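Local coordinates for protein putative TIM-barrel metal-dependent hydrolase (Mycobacterium avium subsp. paratuberculosis S397, PDB 4DZI) that is probably a metal-dependent hydrolase of the amidohydrolase family, with a TIM-barrel fold and a two-metal site occupied here by cadmium, at residues V192-A197 against V225-H230; E180-L185 against W217-E222. All blocks are in the same frame, centred on the assembly; numbering follows the deposited sequence.

Contact 1 (V192-A197 against V225-H230); sequences VLVRPA and VPVGFH. With CD (cadmium ion), chain Q.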
loop_
_atom_site.group_PDB
_atom_site.type_symbol
_atom_site.label_atom_id
_atom_site.label_comp_id
_atom_site.label_asym_id
_atom_site.label_seq_id
_atom_site.Cartn_x
_atom_site.Cartn_y
_atom_site.Cartn_z
ATOM N N VAL C 192 9.694 24.110 -4.306
ATOM C CA VAL C 192 10.599 23.435 -3.375
ATOM C C VAL C 192 10.208 21.954 -3.324
ATOM O O VAL C 192 9.027 21.621 -3.490
ATOM C CB VAL C 192 10.561 24.023 -1.947
ATOM C CG1 VAL C 192 10.774 25.533 -1.983
ATOM C CG2 VAL C 192 9.238 23.680 -1.278
ATOM N N LEU C 193 11.172 21.086 -3.066
ATOM C CA LEU C 193 10.868 19.653 -2.958
ATOM C C LEU C 193 10.855 19.241 -1.496
ATOM O O LEU C 193 11.810 19.498 -0.771
ATOM C CB LEU C 193 11.949 18.821 -3.666
ATOM C CG LEU C 193 12.082 19.170 -5.137
ATOM C CD1 LEU C 193 13.167 18.257 -5.721
ATOM C CD2 LEU C 193 10.766 18.986 -5.881
ATOM N N VAL C 194 9.782 18.591 -1.055
ATOM C CA VAL C 194 9.793 17.943 0.239
ATOM C C VAL C 194 9.665 16.460 -0.058
ATOM O O VAL C 194 8.957 16.083 -0.990
ATOM C CB VAL C 194 8.603 18.431 1.102
ATOM C CG1 VAL C 194 8.433 17.571 2.370
ATOM C CG2 VAL C 194 8.813 19.898 1.519
ATOM N N ARG C 195 10.398 15.640 0.685
ATOM C CA ARG C 195 10.407 14.227 0.365
ATOM C C ARG C 195 9.043 13.567 0.668
ATOM O O ARG C 195 8.477 13.788 1.727
ATOM C CB ARG C 195 11.516 13.531 1.135
ATOM C CG ARG C 195 11.687 12.068 0.708
ATOM C CD ARG C 195 12.941 11.443 1.319
ATOM N NE ARG C 195 12.883 11.528 2.780
ATOM C CZ ARG C 195 13.005 10.496 3.608
ATOM N NH1 ARG C 195 13.193 9.252 3.151
ATOM N NH2 ARG C 195 12.964 10.712 4.926
ATOM N N PRO C 196 8.538 12.734 -0.254
ATOM C CA PRO C 196 7.232 12.062 0.007
ATOM C C PRO C 196 7.451 10.871 0.941
ATOM O O PRO C 196 7.513 9.730 0.505
ATOM C CB PRO C 196 6.776 11.588 -1.385
ATOM C CG PRO C 196 8.055 11.501 -2.193
ATOM C CD PRO C 196 8.961 12.600 -1.654
ATOM N N ALA C 197 7.598 11.167 2.221
ATOM C CA ALA C 197 7.981 10.149 3.192
ATOM C C ALA C 197 7.652 10.713 4.563
ATOM O O ALA C 197 7.499 11.931 4.734
ATOM C CB ALA C 197 9.506 9.899 3.126
ATOM N N VAL C 225 4.489 29.579 -3.611
ATOM C CA VAL C 225 5.456 28.585 -4.072
ATOM C C VAL C 225 4.958 27.167 -3.723
ATOM O O VAL C 225 4.758 26.840 -2.531
ATOM C CB VAL C 225 6.839 28.847 -3.420
ATOM C CG1 VAL C 225 7.765 27.638 -3.572
ATOM C CG2 VAL C 225 7.477 30.103 -4.027
ATOM N N PRO C 226 4.757 26.319 -4.756
ATOM C CA PRO C 226 4.272 24.961 -4.476
ATOM C C PRO C 226 5.302 24.073 -3.800
ATOM O O PRO C 226 6.505 24.285 -3.924
ATOM C CB PRO C 226 3.933 24.395 -5.868
ATOM C CG PRO C 226 4.088 25.510 -6.840
ATOM C CD PRO C 226 4.915 26.582 -6.198
ATOM N N VAL C 227 4.815 23.056 -3.097
ATOM C CA VAL C 227 5.670 21.983 -2.631
ATOM C C VAL C 227 5.601 20.883 -3.678
ATOM O O VAL C 227 4.515 20.486 -4.121
ATOM C CB VAL C 227 5.238 21.446 -1.243
ATOM C CG1 VAL C 227 3.742 21.113 -1.208
ATOM C CG2 VAL C 227 6.112 20.257 -0.841
ATOM N N GLY C 228 6.763 20.383 -4.085
ATOM C CA GLY C 228 6.762 19.263 -5.020
ATOM C C GLY C 228 7.190 18.002 -4.307
ATOM O O GLY C 228 8.033 18.042 -3.415
ATOM N N PHE C 229 6.555 16.884 -4.691
ATOM C CA PHE C 229 6.862 15.569 -4.142
ATOM C C PHE C 229 7.332 14.676 -5.288
ATOM O O PHE C 229 6.536 14.251 -6.136
ATOM C CB PHE C 229 5.600 14.922 -3.502
ATOM C CG PHE C 229 5.134 15.632 -2.259
ATOM C CD1 PHE C 229 5.872 15.566 -1.092
ATOM C CD2 PHE C 229 3.973 16.398 -2.274
ATOM C CE1 PHE C 229 5.450 16.240 0.056
ATOM C CE2 PHE C 229 3.551 17.086 -1.122
ATOM C CZ PHE C 229 4.295 17.004 0.038
ATOM N N HIS C 230 8.632 14.414 -5.335
ATOM C CA HIS C 230 9.201 13.606 -6.413
ATOM C C HIS C 230 9.610 12.287 -5.886
ATOM O O HIS C 230 10.118 12.215 -4.764
ATOM C CB HIS C 230 10.472 14.291 -6.958
ATOM C CG HIS C 230 11.071 13.583 -8.169
ATOM N ND1 HIS C 230 11.845 12.465 -8.077
ATOM C CD2 HIS C 230 10.926 13.844 -9.525
ATOM C CE1 HIS C 230 12.188 12.054 -9.311
ATOM N NE2 HIS C 230 11.619 12.878 -10.199
HETATM CD CD CD Q . 11.929 12.651 -12.524
HETATM O O HOH W 1 10.356 15.667 -3.523
#
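Val192 and Gly228 are joined by the shortest of three backbone hydrogen bonds between two parallel strands: Gly228 N gives its hydrogen to Val192 O at 2.6 Å. Val192 N donates to Pro226 O at 3.2 Å, and Val194 N donates to Gly228 O at 3.0 Å. Beyond Val194 the chains separate, and a water bridges the gap. It donates to Val194 O (2.9 Å) and accepts from His230 N. His230 closes the strand and binds a cadmium ion through NE2 at 2.4 Å. Asp13, His15, Glu293 and Asp356 bind the same ion.

Packing follows the strands. The end of Leu193 comes nearer to the facing strand than its CB: Leu193 CD2 lies 3.8 Å from Gly228 O. Val227 carries CG2 anti to its backbone N, which brings this methyl 3.6 Å from Val194 CG2. The same methyl also covers the rim of one face of the Phe229 ring. The Phe229 side chain runs alongside that of Val194. Pro196 is the centre of an inverse gamma turn, and Pro196 CB lies 4.1 Å from Phe229 CD1.

The pair is part of a beta-alpha-beta unit of the barrel, with helix 214-223 as the crossover. That helix covers Val192 and Val227, helix 266-277 packs on Phe229, and strand 289-292 continues the sheet beyond 227-230.

Contact 2 (E180-L185 against W217-E222); sequences EVDFVL and WARLAE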
loop_
_atom_site.group_PDB
_atom_site.type_symbol
_atom_site.label_atom_id
_atom_site.label_comp_id
_atom_site.label_asym_id
_atom_site.label_seq_id
_atom_site.Cartn_x
_atom_site.Cartn_y
_atom_site.Cartn_z
ATOM N N GLU C 180 15.443 27.444 6.303
ATOM C CA GLU C 180 15.776 27.013 4.956
ATOM C C GLU C 180 14.796 27.593 3.940
ATOM O O GLU C 180 15.189 27.989 2.851
ATOM C CB GLU C 180 15.783 25.471 4.847
ATOM C CG GLU C 180 16.490 25.019 3.571
ATOM C CD GLU C 180 17.997 25.251 3.641
ATOM O OE1 GLU C 180 18.583 25.104 4.754
ATOM O OE2 GLU C 180 18.606 25.559 2.594
ATOM N N VAL C 181 13.509 27.603 4.271
ATOM C CA VAL C 181 12.526 28.079 3.332
ATOM C C VAL C 181 12.758 29.586 3.091
ATOM O O VAL C 181 12.788 30.050 1.963
ATOM C CB VAL C 181 11.088 27.889 3.826
ATOM C CG1 VAL C 181 10.143 28.701 2.956
ATOM C CG2 VAL C 181 10.688 26.421 3.831
ATOM N N ASP C 182 12.942 30.342 4.165
ATOM C CA ASP C 182 13.250 31.767 4.004
ATOM C C ASP C 182 14.472 31.990 3.114
ATOM O O ASP C 182 14.460 32.877 2.257
ATOM C CB ASP C 182 13.451 32.444 5.373
ATOM C CG ASP C 182 12.145 32.629 6.123
ATOM O OD1 ASP C 182 11.072 32.487 5.485
ATOM O OD2 ASP C 182 12.187 32.918 7.347
ATOM N N PHE C 183 15.523 31.201 3.317
ATOM C CA PHE C 183 16.738 31.340 2.531
ATOM C C PHE C 183 16.479 31.068 1.040
ATOM O O PHE C 183 16.898 31.843 0.195
ATOM C CB PHE C 183 17.849 30.418 3.055
ATOM C CG PHE C 183 18.927 30.145 2.039
ATOM C CD1 PHE C 183 18.884 28.996 1.255
ATOM C CD2 PHE C 183 19.977 31.029 1.869
ATOM C CE1 PHE C 183 19.863 28.744 0.308
ATOM C CE2 PHE C 183 20.966 30.780 0.932
ATOM C CZ PHE C 183 20.910 29.641 0.149
ATOM N N VAL C 184 15.805 29.963 0.710
ATOM C CA VAL C 184 15.565 29.648 -0.719
ATOM C C VAL C 184 14.566 30.592 -1.394
ATOM O O VAL C 184 14.755 30.965 -2.544
ATOM C CB VAL C 184 15.213 28.139 -0.988
ATOM C CG1 VAL C 184 16.326 27.229 -0.446
ATOM C CG2 VAL C 184 13.847 27.772 -0.410
ATOM N N LEU C 185 13.534 31.009 -0.661
ATOM C CA LEU C 185 12.589 32.015 -1.153
ATOM C C LEU C 185 13.313 33.331 -1.422
ATOM O O LEU C 185 13.088 33.979 -2.450
ATOM C CB LEU C 185 11.459 32.221 -0.148
ATOM C CG LEU C 185 10.433 31.099 -0.021
ATOM C CD1 LEU C 185 9.367 31.470 0.996
ATOM C CD2 LEU C 185 9.782 30.836 -1.372
ATOM N N TRP C 217 4.542 25.337 5.904
ATOM C CA TRP C 217 3.473 25.415 4.894
ATOM C C TRP C 217 2.935 26.812 4.746
ATOM O O TRP C 217 2.585 27.225 3.626
ATOM C CB TRP C 217 2.299 24.505 5.204
ATOM C CG TRP C 217 2.675 23.064 5.407
ATOM C CD1 TRP C 217 2.379 22.254 6.512
ATOM C CD2 TRP C 217 3.451 22.209 4.507
ATOM N NE1 TRP C 217 2.865 20.989 6.338
ATOM C CE2 TRP C 217 3.544 20.901 5.164
ATOM C CE3 TRP C 217 4.055 22.387 3.240
ATOM C CZ2 TRP C 217 4.192 19.823 4.574
ATOM C CZ3 TRP C 217 4.717 21.299 2.667
ATOM C CH2 TRP C 217 4.789 20.050 3.322
ATOM N N ALA C 218 2.855 27.555 5.852
ATOM C CA ALA C 218 2.382 28.946 5.745
ATOM C C ALA C 218 3.353 29.822 4.921
ATOM O O ALA C 218 2.907 30.642 4.098
ATOM C CB ALA C 218 2.120 29.565 7.130
ATOM N N ARG C 219 4.665 29.659 5.135
ATOM C CA ARG C 219 5.622 30.395 4.303
ATOM C C ARG C 219 5.432 30.099 2.805
ATOM O O ARG C 219 5.437 30.998 1.974
ATOM C CB ARG C 219 7.068 30.127 4.703
ATOM C CG ARG C 219 7.511 30.694 6.043
ATOM C CD ARG C 219 7.584 32.218 6.068
ATOM N NE ARG C 219 8.681 32.675 6.938
ATOM C CZ ARG C 219 8.647 32.734 8.273
ATOM N NH1 ARG C 219 7.564 32.365 8.959
ATOM N NH2 ARG C 219 9.717 33.167 8.933
ATOM N N LEU C 220 5.268 28.829 2.446
ATOM C CA LEU C 220 5.159 28.505 1.025
ATOM C C LEU C 220 3.844 29.019 0.458
ATOM O O LEU C 220 3.776 29.513 -0.668
ATOM C CB LEU C 220 5.241 26.973 0.826
ATOM C CG LEU C 220 6.600 26.392 1.187
ATOM C CD1 LEU C 220 6.524 24.869 1.160
ATOM C CD2 LEU C 220 7.642 26.898 0.201
ATOM N N ALA C 221 2.765 28.849 1.224
ATOM C CA ALA C 221 1.472 29.198 0.720
ATOM C C ALA C 221 1.387 30.729 0.496
ATOM O O ALA C 221 0.869 31.175 -0.514
ATOM C CB ALA C 221 0.411 28.739 1.722
ATOM N N GLU C 222 1.949 31.502 1.426
ATOM C CA GLU C 222 1.936 32.982 1.322
ATOM C C GLU C 222 2.796 33.451 0.180
ATOM O O GLU C 222 2.495 34.462 -0.464
ATOM C CB GLU C 222 2.487 33.631 2.617
ATOM C CG GLU C 222 1.703 33.320 3.880
ATOM C CD GLU C 222 0.205 33.493 3.709
ATOM O OE1 GLU C 222 -0.551 32.721 4.336
ATOM O OE2 GLU C 222 -0.218 34.391 2.948
#
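Arg219 of helix 214-223 reaches across to Asp182 of helix 174-186, and its neighbour Leu220 meets Val181 on the side nearer the strands. The two helices run nearly parallel. The axes of the short segments are 21° apart and approach to 10.3 Å.

Arg219 has the largest share of the contact. Its CB starts toward the facing helix and rests 3.8 Å from Val181 CG1. The chain then bends at chi2 (-68°) and again at chi3, which turns the guanidinium edge to the carboxylate of Asp182. The grip is side-on, with two nitrogens for two oxygens. Arg219 NE donates to Asp182 OD1 at 2.8 Å, and Arg219 NH2 donates to Asp182 OD2 at 2.9 Å. Each oxygen uses its syn lone pair. The two flat groups are close to coplanar, with planes 23° apart, and each oxygen is somewhat tilted from the guanidinium plane. On the backbone side, Leu185 CD1 lies 4.1 Å from Arg219 O.

Leu220 is buried. Its CB does not point straight at the other helix, but the end of the side chain swings nearer. Leu220 CD2 meets Val181 CG1 at 4.1 Å, an apolar touch on the inner side of the salt bridge. Val181 also packs on Val216, one turn before Leu220 in helix 214-223.

The contact is therefore layered. An ion pair lies on the outer, solvent-facing side, and Val181 and Leu220 pack on the inner side, toward the barrel strands. Two bonds fix the rotation of the carboxylate and guanidinium together. Their charges probably favour the ionised form of each partner.

How the contacts relate
The centre of contact 1 lies about 6 Å from the centre of the folded chain. The centre of contact 2 lies about 18 Å from it, and the two contact centres are about 12 Å apart. Along the chain the segments alternate: helix 174-186, strand 192-193, helix 214-223, strand 227-230. This is the repeating helix and strand order of a TIM barrel, with paired strands inside and paired helices outside. The layers touch directly. Val225 CG2 lies 3.6 Å from Leu185 CD2. Val192 CG2 lies 3.8 Å from Leu220 CD1. Thus the outer helices cover the strand pair that presents His230 to the metal site.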